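Local coordinates for protein pyridoxine 4-oxidase (Mesorhizobium loti, PDB 4HA6) that catalyses the FAD-dependent oxidation of pyridoxine at its 4-position alcohol, as a flavoprotein of the GMC oxidoreductase family, at residues A72-A76 with I384-Y388; M177-N183 with S314-M320; Q290-A296 with S440-H446; L359-T363 with R397-L402. All blocks are in the same frame, centred on the assembly; numbering follows the deposited sequence.

Contact 1 (A72-A76 with I384-Y388); sequences AHHWA and IDPAY
The H73 ring takes the edge of Y388 on one face. CE1 of Y388 lies over the centre of the imidazole, the ring centroids of H73 and Y388 are 4.9 Å apart and the planes meet at 73°. This is a T-shaped pair. The W75 indole has I384 CG2 over one face, a CH-pi contact 4.1 Å from the centroid of the six-membered ring. At the indole edge, near its plane, sits the Y388 hydroxyl. P386 CB lies over the centre of one face of the Y388 ring and also meets W75 CZ2 at 3.7 Å. The contact joins two short strands of separate two-stranded antiparallel sheets, 74-75 with 60-61 and 383-385 with 370-372. They come from parts of the GMC oxidoreductase fold about 300 residues apart in sequence. W75 CG is anti to the carbonyl carbon (chi1 -81°), and the indole reaches across to these residues. Its NE1 gives a weak, bent hydrogen bond to Y388 OH, 2.9 Å long with an angle of 129°. The stronger polar partner of Y388 OH is D291. H73 NE2 is hydrogen-bonded to T68 OG1. At the end of the strand, D385 OD2 accepts from A387 N at 2.9 Å, an Asx turn before Y388.

Contact 2 (M177-N183 with S314-M320); sequences MIGVTPN and SESMAYM. With PXM (4-(aminomethyl)-5-(hydroxymethyl)-2-methylpyridin-3-ol), chain J.
M177 lies across the face of Y319. Its CE sits over the centre of the ring, 3.6 Å from the Y319 centroid and only 10° off the ring normal. The chain is extended beyond CG, with CG anti to the backbone N (chi1 178°), and this carries the methyl out over the phenol. M177 SD is also above that face, but farther away, as a Met-aromatic contact. H172 meets Y319 edge-to-face from outside the two segments. I178 lays CG1 along the backbone of M320, 3.6 Å from its CA. At the other end N183 turns its amide to the strand. N183 OD1 accepts from M317 N at 2.8 Å, nearly straight at 173°. N183 N gives a 2.7 Å bond to E315 O. S316 OG donates to T181 O at 2.7 Å, from above the carbonyl plane. Three waters bridge the segments: one joins M177 O and G179 O to Y319 N, one T181 N to M317 O, one N183 O to E315 O. S314 OG is 3.1 Å from C6 of the bound pyridoxamine. Buried carbonyls and amides are thus satisfied by N183, S316 and water, which holds the loop to the strand without regular sheet pairing.

Contact 3 (Q290-A296 with S440-H446); sequences QDHLLGA and SVITHHH. With PXM (4-(aminomethyl)-5-(hydroxymethyl)-2-methylpyridin-3-ol), chain J; FAD (flavin-adenine dinucleotide), chain B.
D291 has CG anti to the backbone N (chi1 179°), which swings its carboxylate to the 443-446 turn. H292 and H446 set CG anti to the carbonyl carbon (chi1 -82° and -52°). Their rings meet rim to rim, ND1 to ND1 at 2.8 Å, a hydrogen bond in which either could donate. D291 OD2 takes T443 OG1 on its syn lone pair at 2.6 Å, and also bonds Y388. D291 OD1 takes H446 N at 2.9 Å. T443 OG1 in turn accepts from H445 N, an ST turn. An alanine in place of D291 would probably leave T443 OG1 and H446 N without their acceptor, freeing the turn to shift. H444 is sandwiched: L294 CD1 lies over one face, 3.5 Å from the ring centroid, and H446 CE1 over the opposite face. L294 and I442 pair through two backbone bonds, between antiparallel strands 293-295 and 441-443. The following turn lines the ligand site. H444 O accepts from O3 of pyridoxamine at 2.8 Å. H445 ND1 donates to the same O3, and the H445 ring faces the flavin methyl C7M. Pyridoxamine N4 is 2.7 Å from H446 NE2. H446 is consistent with the histidine found before the flavin in GMC oxidoreductases.

Contact 4 (L359-T363 with R397-L402); sequences LFGIT and RFRRAL
F360 puts its ring against L402 and F398, where helix 392-409 packs on strand 355-362 of the large antiparallel sheet. The strand and helix segments run nearly antiparallel, with axes 7.1 Å apart at closest approach and 152° between their directions. L402 CG lies over one face of the F360 ring, 4.0 Å from its centroid, as a CH-pi contact. The F398 ring meets F360 rim to rim, with planes at 80° and F360 CD2 3.7 Å from F398 CD1. F360 CG sits between its backbone N and carbonyl carbon (chi1 56°), a setting that stands the ring up toward the helix. F436 of helix 430-440 also packs on the F360 side chain. G361 has no side chain, and the helix comes close over it: A401 CB is 3.3 Å from G361 O. F398 CE1 and CZ both reach G361 CA. I362 then rests on the start of the helical segment. Its CG2 touches R397 CB at 3.5 Å and F398 CD2 at 3.7 Å. A serine in place of F398 would probably open a gap between F360 and I362, because the ring bridging them would be gone. The same I362 CG2 comes within 3.4 Å of F398 N.

Contact 3 lies between contact 1 and contact 4, with centres about 9 Å and 10 Å away. It touches contact 1 where Y388 OH meets D291 OD2 at an unusually short distance, and where Y388 packs on L293. It touches contact 4 through neighbouring strands 293-302 and 355-362, joined by G295 N to F360 O at 2.6 Å. Just beyond the strands H292 NE2 is 2.8 Å from T363 O. Both are probable hydrogen bonds. Contact 2 reaches the same sheet, and Y319 CD1 packs on T363 CG2 of contact 4. Contacts 2 and 3 do not touch, their nearest atoms being about 5 Å apart, but both meet pyridoxamine. In contact 1 the W75 side chain is about 7 Å from FAD.

Contact 1 (A72-A76 with I384-Y388)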
# COMPACT_ATOMS: atom_id res chain seq x y z
N ALA A 72 20.44 -0.32 0.14
CA ALA A 72 19.49 0.71 0.52
C ALA A 72 18.42 0.72 -0.56
O ALA A 72 18.69 0.40 -1.70
CB ALA A 72 20.18 2.08 0.60
N HIS A 73 17.20 1.10 -0.20
CA HIS A 73 16.10 0.95 -1.13
C HIS A 73 15.42 2.29 -1.41
O HIS A 73 15.39 3.18 -0.55
CB HIS A 73 15.07 -0.01 -0.55
CG HIS A 73 15.60 -1.40 -0.34
ND1 HIS A 73 15.23 -2.46 -1.14
CD2 HIS A 73 16.46 -1.90 0.58
CE1 HIS A 73 15.85 -3.55 -0.73
NE2 HIS A 73 16.60 -3.24 0.32
N HIS A 74 14.87 2.44 -2.60
CA HIS A 74 14.14 3.66 -2.93
C HIS A 74 12.65 3.43 -2.74
O HIS A 74 12.11 2.44 -3.24
CB HIS A 74 14.45 4.09 -4.36
CG HIS A 74 15.70 4.91 -4.47
ND1 HIS A 74 15.67 6.28 -4.70
CD2 HIS A 74 17.00 4.57 -4.37
CE1 HIS A 74 16.91 6.74 -4.74
NE2 HIS A 74 17.74 5.72 -4.54
N TRP A 75 11.99 4.32 -2.01
CA TRP A 75 10.55 4.20 -1.75
C TRP A 75 9.75 5.32 -2.42
O TRP A 75 9.64 6.42 -1.90
CB TRP A 75 10.27 4.22 -0.24
CG TRP A 75 10.51 2.88 0.46
CD1 TRP A 75 11.17 1.79 -0.04
CD2 TRP A 75 10.03 2.50 1.76
NE1 TRP A 75 11.16 0.76 0.88
CE2 TRP A 75 10.47 1.17 1.99
CE3 TRP A 75 9.29 3.15 2.76
CZ2 TRP A 75 10.18 0.49 3.19
CZ3 TRP A 75 9.02 2.47 3.94
CH2 TRP A 75 9.46 1.15 4.15
N ALA A 76 9.18 5.01 -3.59
CA ALA A 76 8.34 5.97 -4.32
C ALA A 76 7.07 6.27 -3.53
O ALA A 76 6.45 5.36 -2.99
CB ALA A 76 7.99 5.41 -5.71
N ILE A 384 14.59 5.78 7.73
CA ILE A 384 13.65 4.69 7.48
C ILE A 384 14.40 3.36 7.48
O ILE A 384 15.23 3.10 6.59
CB ILE A 384 12.96 4.86 6.11
CG1 ILE A 384 12.17 6.17 6.07
CG2 ILE A 384 12.06 3.66 5.79
CD1 ILE A 384 11.90 6.67 4.65
N ASP A 385 14.11 2.52 8.47
CA ASP A 385 14.72 1.19 8.54
C ASP A 385 13.64 0.14 8.50
O ASP A 385 13.11 -0.22 9.54
CB ASP A 385 15.54 1.04 9.83
CG ASP A 385 16.04 -0.40 10.04
OD1 ASP A 385 16.34 -0.77 11.20
OD2 ASP A 385 16.11 -1.16 9.05
N PRO A 386 13.31 -0.38 7.30
CA PRO A 386 12.25 -1.38 7.19
C PRO A 386 12.63 -2.72 7.84
O PRO A 386 11.73 -3.55 7.98
CB PRO A 386 12.07 -1.55 5.67
CG PRO A 386 13.36 -1.04 5.07
CD PRO A 386 13.82 0.05 5.98
N ALA A 387 13.90 -2.91 8.21
CA ALA A 387 14.38 -4.18 8.80
C ALA A 387 14.05 -5.38 7.92
O ALA A 387 13.60 -6.42 8.41
CB ALA A 387 13.80 -4.38 10.21
N TYR A 388 14.29 -5.23 6.62
CA TYR A 388 13.93 -6.29 5.68
C TYR A 388 14.66 -7.59 6.01
O TYR A 388 15.85 -7.58 6.33
CB TYR A 388 14.27 -5.87 4.24
CG TYR A 388 13.35 -4.85 3.58
CD1 TYR A 388 13.89 -3.88 2.74
CD2 TYR A 388 11.96 -4.90 3.72
CE1 TYR A 388 13.09 -2.97 2.09
CE2 TYR A 388 11.14 -3.97 3.06
CZ TYR A 388 11.73 -3.01 2.25
OH TYR A 388 10.98 -2.07 1.57

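Contact 2 (M177-N183 with S314-M320)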
# COMPACT_ATOMS: atom_id res chain seq x y z
N MET A 177 -8.53 -16.25 -1.32
CA MET A 177 -7.45 -15.50 -1.96
C MET A 177 -6.37 -16.41 -2.56
O MET A 177 -5.67 -16.03 -3.52
CB MET A 177 -6.88 -14.48 -0.96
CG MET A 177 -5.73 -13.65 -1.46
SD MET A 177 -5.54 -12.19 -0.40
CE MET A 177 -4.18 -11.36 -1.23
N ILE A 178 -6.24 -17.62 -2.04
CA ILE A 178 -5.31 -18.61 -2.60
C ILE A 178 -5.91 -19.20 -3.86
O ILE A 178 -7.04 -19.68 -3.85
CB ILE A 178 -5.03 -19.76 -1.61
CG1 ILE A 178 -4.03 -19.31 -0.53
CG2 ILE A 178 -4.47 -20.97 -2.33
CD1 ILE A 178 -3.74 -20.39 0.49
N GLY A 179 -5.14 -19.17 -4.95
CA GLY A 179 -5.63 -19.71 -6.22
C GLY A 179 -4.91 -19.02 -7.38
O GLY A 179 -3.87 -18.39 -7.16
N VAL A 180 -5.45 -19.15 -8.59
CA VAL A 180 -4.88 -18.48 -9.76
C VAL A 180 -5.96 -17.62 -10.42
O VAL A 180 -7.12 -18.02 -10.47
CB VAL A 180 -4.26 -19.47 -10.78
CG1 VAL A 180 -3.01 -20.13 -10.20
CG2 VAL A 180 -5.27 -20.52 -11.21
N THR A 181 -5.57 -16.43 -10.89
CA THR A 181 -6.51 -15.46 -11.44
C THR A 181 -5.75 -14.24 -11.93
O THR A 181 -4.70 -13.90 -11.37
CB THR A 181 -7.58 -15.01 -10.38
OG1 THR A 181 -8.50 -14.05 -10.94
CG2 THR A 181 -6.90 -14.38 -9.18
N PRO A 182 -6.25 -13.59 -12.99
CA PRO A 182 -5.71 -12.25 -13.29
C PRO A 182 -6.02 -11.32 -12.12
O PRO A 182 -7.09 -11.47 -11.52
CB PRO A 182 -6.52 -11.80 -14.52
CG PRO A 182 -7.07 -13.06 -15.12
CD PRO A 182 -7.28 -14.01 -13.96
N ASN A 183 -5.12 -10.40 -11.80
CA ASN A 183 -5.41 -9.40 -10.78
C ASN A 183 -6.60 -8.54 -11.17
O ASN A 183 -6.71 -8.13 -12.32
CB ASN A 183 -4.21 -8.47 -10.57
CG ASN A 183 -2.94 -9.23 -10.21
OD1 ASN A 183 -3.01 -10.32 -9.64
ND2 ASN A 183 -1.79 -8.67 -10.56
N SER A 314 2.24 -6.40 -14.43
CA SER A 314 2.21 -7.42 -13.39
C SER A 314 0.77 -7.89 -13.25
O SER A 314 0.01 -7.36 -12.44
CB SER A 314 2.69 -6.84 -12.07
OG SER A 314 2.81 -7.85 -11.10
N GLU A 315 0.40 -8.88 -14.06
CA GLU A 315 -0.99 -9.15 -14.36
C GLU A 315 -1.64 -10.18 -13.46
O GLU A 315 -2.87 -10.22 -13.35
CB GLU A 315 -1.13 -9.59 -15.82
CG GLU A 315 -0.51 -8.64 -16.83
CD GLU A 315 -1.01 -8.86 -18.24
OE1 GLU A 315 -1.63 -9.91 -18.50
OE2 GLU A 315 -0.80 -7.96 -19.09
N SER A 316 -0.83 -11.02 -12.80
CA SER A 316 -1.39 -12.15 -12.05
C SER A 316 -0.53 -12.57 -10.85
O SER A 316 0.53 -13.18 -11.02
CB SER A 316 -1.59 -13.35 -12.99
OG SER A 316 -2.21 -14.44 -12.32
N MET A 317 -0.99 -12.22 -9.64
CA MET A 317 -0.41 -12.76 -8.41
C MET A 317 -1.07 -14.08 -8.11
O MET A 317 -2.31 -14.19 -8.20
CB MET A 317 -0.69 -11.85 -7.22
CG MET A 317 -0.11 -10.48 -7.32
SD MET A 317 1.63 -10.63 -7.66
CE MET A 317 1.58 -10.05 -9.36
N ALA A 318 -0.27 -15.08 -7.74
CA ALA A 318 -0.81 -16.33 -7.24
C ALA A 318 -0.41 -16.46 -5.78
O ALA A 318 0.76 -16.72 -5.48
CB ALA A 318 -0.27 -17.50 -8.04
N TYR A 319 -1.37 -16.27 -4.87
CA TYR A 319 -1.14 -16.49 -3.44
C TYR A 319 -1.35 -17.96 -3.10
O TYR A 319 -2.19 -18.62 -3.71
CB TYR A 319 -2.09 -15.60 -2.62
CG TYR A 319 -1.90 -14.16 -2.97
CD1 TYR A 319 -0.91 -13.41 -2.35
CD2 TYR A 319 -2.67 -13.55 -3.97
CE1 TYR A 319 -0.71 -12.07 -2.68
CE2 TYR A 319 -2.48 -12.21 -4.31
CZ TYR A 319 -1.48 -11.48 -3.66
OH TYR A 319 -1.23 -10.16 -3.97
N MET A 320 -0.60 -18.47 -2.13
CA MET A 320 -0.68 -19.88 -1.80
C MET A 320 -0.06 -20.17 -0.43
O MET A 320 0.55 -19.30 0.20
CB MET A 320 0.01 -20.71 -2.89
CG MET A 320 1.51 -20.43 -3.03
SD MET A 320 2.27 -20.98 -4.60
CE MET A 320 1.79 -19.66 -5.70
N1 PXM J . 4.46 -5.18 -8.85
C2 PXM J . 4.82 -4.24 -7.98
C2A PXM J . 6.25 -3.85 -7.76
C3 PXM J . 3.80 -3.64 -7.27
O3 PXM J . 4.11 -2.66 -6.35
C4 PXM J . 2.44 -4.00 -7.45
C5 PXM J . 2.14 -5.02 -8.40
C5A PXM J . 0.76 -5.53 -8.76
O5 PXM J . -0.25 -5.41 -7.82
C6 PXM J . 3.22 -5.59 -9.09
C4A PXM J . 1.42 -3.28 -6.63
N4 PXM J . 1.73 -3.22 -5.23
O HOH W 1 -4.13 -16.11 -5.67
O HOH W 2 -2.82 -16.10 -10.05
O HOH W 3 -4.74 -8.23 -14.28

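Contact 3 (Q290-A296 with S440-H446)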
# COMPACT_ATOMS: atom_id res chain seq x y z
N GLN A 290 5.97 -1.89 8.61
CA GLN A 290 5.97 -3.10 7.77
C GLN A 290 5.94 -2.75 6.29
O GLN A 290 5.46 -1.69 5.91
CB GLN A 290 4.75 -3.96 8.10
CG GLN A 290 4.75 -4.49 9.52
CD GLN A 290 3.36 -4.86 9.98
OE1 GLN A 290 2.76 -5.82 9.47
NE2 GLN A 290 2.80 -4.07 10.90
N ASP A 291 6.40 -3.67 5.45
CA ASP A 291 6.32 -3.51 4.00
C ASP A 291 6.40 -4.90 3.38
O ASP A 291 6.83 -5.86 4.04
CB ASP A 291 7.45 -2.62 3.50
CG ASP A 291 7.44 -2.42 1.97
OD1 ASP A 291 6.34 -2.42 1.35
OD2 ASP A 291 8.55 -2.25 1.39
N HIS A 292 5.95 -5.03 2.13
CA HIS A 292 6.08 -6.31 1.41
C HIS A 292 7.33 -6.22 0.55
O HIS A 292 7.69 -5.13 0.09
CB HIS A 292 4.88 -6.55 0.49
CG HIS A 292 3.67 -7.13 1.16
ND1 HIS A 292 2.42 -6.58 1.03
CD2 HIS A 292 3.52 -8.24 1.93
CE1 HIS A 292 1.54 -7.31 1.71
NE2 HIS A 292 2.19 -8.32 2.27
N LEU A 293 7.98 -7.36 0.33
CA LEU A 293 9.07 -7.48 -0.64
C LEU A 293 8.66 -8.38 -1.81
O LEU A 293 7.83 -9.30 -1.65
CB LEU A 293 10.31 -8.08 0.02
CG LEU A 293 11.06 -7.18 1.00
CD1 LEU A 293 12.05 -8.00 1.82
CD2 LEU A 293 11.77 -6.07 0.23
N LEU A 294 9.24 -8.11 -2.98
CA LEU A 294 9.18 -9.05 -4.09
C LEU A 294 10.59 -9.33 -4.58
O LEU A 294 11.39 -8.41 -4.75
CB LEU A 294 8.34 -8.49 -5.24
CG LEU A 294 6.83 -8.43 -4.99
CD1 LEU A 294 6.11 -7.72 -6.12
CD2 LEU A 294 6.29 -9.84 -4.80
N GLY A 295 10.90 -10.61 -4.81
CA GLY A 295 12.17 -10.97 -5.38
C GLY A 295 12.16 -10.67 -6.86
O GLY A 295 11.31 -11.18 -7.61
N ALA A 296 13.11 -9.85 -7.30
CA ALA A 296 13.20 -9.44 -8.70
C ALA A 296 14.51 -9.92 -9.31
O ALA A 296 15.50 -9.19 -9.28
CB ALA A 296 13.09 -7.92 -8.83
N SER A 440 18.15 -9.75 -4.59
CA SER A 440 17.08 -9.57 -5.57
C SER A 440 15.82 -8.85 -5.06
O SER A 440 15.07 -8.25 -5.86
CB SER A 440 16.68 -10.93 -6.16
OG SER A 440 16.00 -11.71 -5.20
N VAL A 441 15.54 -8.93 -3.76
CA VAL A 441 14.29 -8.36 -3.26
C VAL A 441 14.20 -6.84 -3.46
O VAL A 441 15.19 -6.10 -3.27
CB VAL A 441 14.02 -8.72 -1.77
CG1 VAL A 441 13.67 -10.21 -1.61
CG2 VAL A 441 15.20 -8.35 -0.87
N ILE A 442 13.01 -6.37 -3.83
CA ILE A 442 12.72 -4.93 -3.88
C ILE A 442 11.41 -4.69 -3.13
O ILE A 442 10.69 -5.65 -2.86
CB ILE A 442 12.56 -4.45 -5.34
CG1 ILE A 442 11.53 -5.31 -6.07
CG2 ILE A 442 13.90 -4.48 -6.08
CD1 ILE A 442 11.41 -4.97 -7.54
N THR A 443 11.10 -3.42 -2.81
CA THR A 443 9.84 -3.11 -2.14
C THR A 443 8.62 -3.36 -3.04
O THR A 443 8.64 -3.08 -4.25
CB THR A 443 9.79 -1.64 -1.60
OG1 THR A 443 8.50 -1.37 -1.06
CG2 THR A 443 10.08 -0.63 -2.69
N HIS A 444 7.54 -3.87 -2.44
CA HIS A 444 6.29 -4.10 -3.15
C HIS A 444 5.41 -2.85 -3.05
O HIS A 444 4.30 -2.84 -3.58
CB HIS A 444 5.59 -5.32 -2.55
CG HIS A 444 4.51 -5.92 -3.41
ND1 HIS A 444 3.87 -5.24 -4.41
CD2 HIS A 444 3.96 -7.16 -3.39
CE1 HIS A 444 2.96 -6.03 -4.97
NE2 HIS A 444 3.00 -7.20 -4.37
N HIS A 445 5.90 -1.83 -2.33
CA HIS A 445 5.29 -0.56 -2.15
C HIS A 445 4.15 -0.49 -1.19
O HIS A 445 3.25 0.25 -1.43
CB HIS A 445 4.85 0.06 -3.47
CG HIS A 445 5.94 0.26 -4.42
ND1 HIS A 445 6.18 -0.56 -5.38
CD2 HIS A 445 6.94 1.15 -4.43
CE1 HIS A 445 7.23 -0.18 -6.00
NE2 HIS A 445 7.69 0.85 -5.42
N HIS A 446 4.18 -1.23 -0.12
CA HIS A 446 3.08 -1.29 0.84
C HIS A 446 3.48 -0.91 2.27
O HIS A 446 3.18 -1.67 3.20
CB HIS A 446 2.48 -2.71 0.86
CG HIS A 446 2.10 -3.22 -0.49
ND1 HIS A 446 2.16 -4.56 -0.83
CD2 HIS A 446 1.67 -2.57 -1.60
CE1 HIS A 446 1.79 -4.71 -2.09
NE2 HIS A 446 1.47 -3.52 -2.57
N1 PXM J . 4.46 -5.18 -8.85
C2 PXM J . 4.82 -4.24 -7.98
C2A PXM J . 6.25 -3.85 -7.76
C3 PXM J . 3.80 -3.64 -7.27
O3 PXM J . 4.11 -2.66 -6.35
C4 PXM J . 2.44 -4.00 -7.45
C5 PXM J . 2.14 -5.02 -8.40
C5A PXM J . 0.76 -5.53 -8.76
O5 PXM J . -0.25 -5.41 -7.82
C6 PXM J . 3.22 -5.59 -9.09
C4A PXM J . 1.42 -3.28 -6.63
N4 PXM J . 1.73 -3.22 -5.23
PA FAD B . -1.00 8.20 0.29
O1A FAD B . -2.01 7.75 -0.76
O2A FAD B . 0.46 8.04 -0.00
O5B FAD B . -1.32 9.76 0.60
C5B FAD B . -0.47 10.62 1.35
C4B FAD B . -0.77 12.02 0.83
O4B FAD B . -0.52 13.02 1.83
C3B FAD B . 0.11 12.37 -0.36
O3B FAD B . -0.76 12.95 -1.35
C2B FAD B . 1.12 13.38 0.17
O2B FAD B . 1.53 14.31 -0.85
C1B FAD B . 0.34 14.05 1.30
N9A FAD B . 1.17 14.56 2.43
C8A FAD B . 2.20 13.93 3.03
N7A FAD B . 2.71 14.69 4.04
C5A FAD B . 1.99 15.84 4.10
C6A FAD B . 2.00 17.07 4.94
N6A FAD B . 2.90 17.22 5.96
N1A FAD B . 1.07 18.03 4.66
C2A FAD B . 0.16 17.88 3.67
N3A FAD B . 0.11 16.78 2.88
C4A FAD B . 0.98 15.74 3.04
N1 FAD B . -1.57 -0.71 -3.55
C2 FAD B . -2.44 -1.61 -4.06
O2 FAD B . -3.35 -2.04 -3.32
N3 FAD B . -2.34 -2.07 -5.32
C4 FAD B . -1.38 -1.66 -6.17
O4 FAD B . -1.29 -2.12 -7.34
C4X FAD B . -0.39 -0.67 -5.68
N5 FAD B . 0.61 -0.21 -6.45
C5X FAD B . 1.49 0.71 -5.99
C6 FAD B . 2.52 1.18 -6.80
C7 FAD B . 3.42 2.13 -6.32
C7M FAD B . 4.52 2.64 -7.22
C8 FAD B . 3.28 2.65 -4.93
C8M FAD B . 4.26 3.68 -4.42
C9 FAD B . 2.25 2.19 -4.11
C9A FAD B . 1.36 1.23 -4.59
N10 FAD B . 0.33 0.75 -3.77
C10 FAD B . -0.56 -0.20 -4.29
C1' FAD B . 0.19 1.24 -2.40
C2' FAD B . -0.96 2.21 -2.22
O2' FAD B . -0.95 3.18 -3.28
C3' FAD B . -0.77 2.90 -0.87
O3' FAD B . -0.60 1.88 0.13
C4' FAD B . -1.95 3.79 -0.52
O4' FAD B . -2.11 4.75 -1.58
C5' FAD B . -1.74 4.49 0.83
O5' FAD B . -2.63 5.60 0.89
P FAD B . -2.54 6.62 2.13
O1P FAD B . -3.79 7.48 2.20
O2P FAD B . -2.08 5.87 3.36
O3P FAD B . -1.28 7.53 1.71

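Contact 4 (L359-T363 with R397-L402)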
# COMPACT_ATOMS: atom_id res chain seq x y z
N LEU A 359 7.89 -12.92 -10.09
CA LEU A 359 8.23 -12.23 -8.87
C LEU A 359 7.75 -13.10 -7.72
O LEU A 359 6.73 -13.80 -7.85
CB LEU A 359 7.56 -10.86 -8.85
CG LEU A 359 7.81 -10.06 -10.14
CD1 LEU A 359 7.00 -8.78 -10.16
CD2 LEU A 359 9.30 -9.76 -10.31
N PHE A 360 8.49 -13.12 -6.63
CA PHE A 360 8.16 -14.03 -5.53
C PHE A 360 8.32 -13.26 -4.23
O PHE A 360 9.23 -12.41 -4.09
CB PHE A 360 9.02 -15.30 -5.58
CG PHE A 360 10.51 -15.03 -5.56
CD1 PHE A 360 11.21 -14.85 -6.76
CD2 PHE A 360 11.20 -14.93 -4.35
CE1 PHE A 360 12.59 -14.58 -6.75
CE2 PHE A 360 12.58 -14.67 -4.33
CZ PHE A 360 13.27 -14.49 -5.53
N GLY A 361 7.41 -13.50 -3.28
CA GLY A 361 7.39 -12.71 -2.06
C GLY A 361 6.78 -13.50 -0.92
O GLY A 361 6.29 -14.61 -1.14
N ILE A 362 6.81 -12.95 0.29
CA ILE A 362 6.09 -13.56 1.41
C ILE A 362 4.96 -12.61 1.79
O ILE A 362 5.08 -11.39 1.63
CB ILE A 362 7.01 -13.82 2.64
CG1 ILE A 362 7.62 -12.51 3.16
CG2 ILE A 362 8.10 -14.82 2.27
CD1 ILE A 362 8.37 -12.69 4.47
N THR A 363 3.86 -13.16 2.29
CA THR A 363 2.65 -12.34 2.41
C THR A 363 2.48 -11.66 3.75
O THR A 363 1.78 -10.65 3.84
CB THR A 363 1.39 -13.15 2.12
OG1 THR A 363 1.44 -14.37 2.86
CG2 THR A 363 1.27 -13.45 0.63
N ARG A 397 10.54 -18.57 4.79
CA ARG A 397 9.39 -18.42 3.90
C ARG A 397 9.76 -17.93 2.48
O ARG A 397 9.15 -18.36 1.50
CB ARG A 397 8.36 -17.47 4.52
CG ARG A 397 7.57 -18.06 5.67
CD ARG A 397 6.50 -18.99 5.13
NE ARG A 397 5.75 -19.68 6.19
CZ ARG A 397 5.90 -20.96 6.50
NH1 ARG A 397 6.78 -21.72 5.83
NH2 ARG A 397 5.16 -21.50 7.46
N PHE A 398 10.73 -17.02 2.38
CA PHE A 398 11.18 -16.52 1.07
C PHE A 398 11.88 -17.62 0.25
O PHE A 398 11.84 -17.58 -0.98
CB PHE A 398 12.12 -15.33 1.21
CG PHE A 398 11.59 -14.05 0.61
CD1 PHE A 398 11.46 -13.91 -0.76
CD2 PHE A 398 11.23 -12.98 1.43
CE1 PHE A 398 10.97 -12.70 -1.32
CE2 PHE A 398 10.74 -11.79 0.89
CZ PHE A 398 10.61 -11.65 -0.49
N ARG A 399 12.53 -18.56 0.93
CA ARG A 399 13.04 -19.76 0.25
C ARG A 399 11.86 -20.55 -0.32
O ARG A 399 11.90 -21.01 -1.46
CB ARG A 399 13.82 -20.67 1.22
CG ARG A 399 15.16 -20.12 1.65
CD ARG A 399 15.90 -21.11 2.55
NE ARG A 399 16.78 -20.38 3.46
CZ ARG A 399 17.00 -20.72 4.73
NH1 ARG A 399 16.42 -21.81 5.25
NH2 ARG A 399 17.81 -19.99 5.46
N ARG A 400 10.81 -20.70 0.48
CA ARG A 400 9.62 -21.40 0.01
C ARG A 400 9.03 -20.67 -1.20
O ARG A 400 8.59 -21.31 -2.17
CB ARG A 400 8.58 -21.55 1.13
CG ARG A 400 9.07 -22.26 2.41
CD ARG A 400 9.35 -23.76 2.20
NE ARG A 400 10.65 -24.02 1.58
CZ ARG A 400 11.82 -24.01 2.23
NH1 ARG A 400 11.88 -23.74 3.53
NH2 ARG A 400 12.95 -24.26 1.56
N ALA A 401 9.06 -19.34 -1.17
CA ALA A 401 8.46 -18.56 -2.27
C ALA A 401 9.28 -18.75 -3.55
O ALA A 401 8.70 -19.00 -4.62
CB ALA A 401 8.35 -17.08 -1.91
N LEU A 402 10.60 -18.61 -3.43
CA LEU A 402 11.50 -18.81 -4.59
C LEU A 402 11.31 -20.22 -5.11
O LEU A 402 11.30 -20.45 -6.33
CB LEU A 402 12.96 -18.68 -4.17
CG LEU A 402 14.01 -18.10 -5.13
CD1 LEU A 402 15.39 -18.61 -4.79
CD2 LEU A 402 13.69 -18.28 -6.62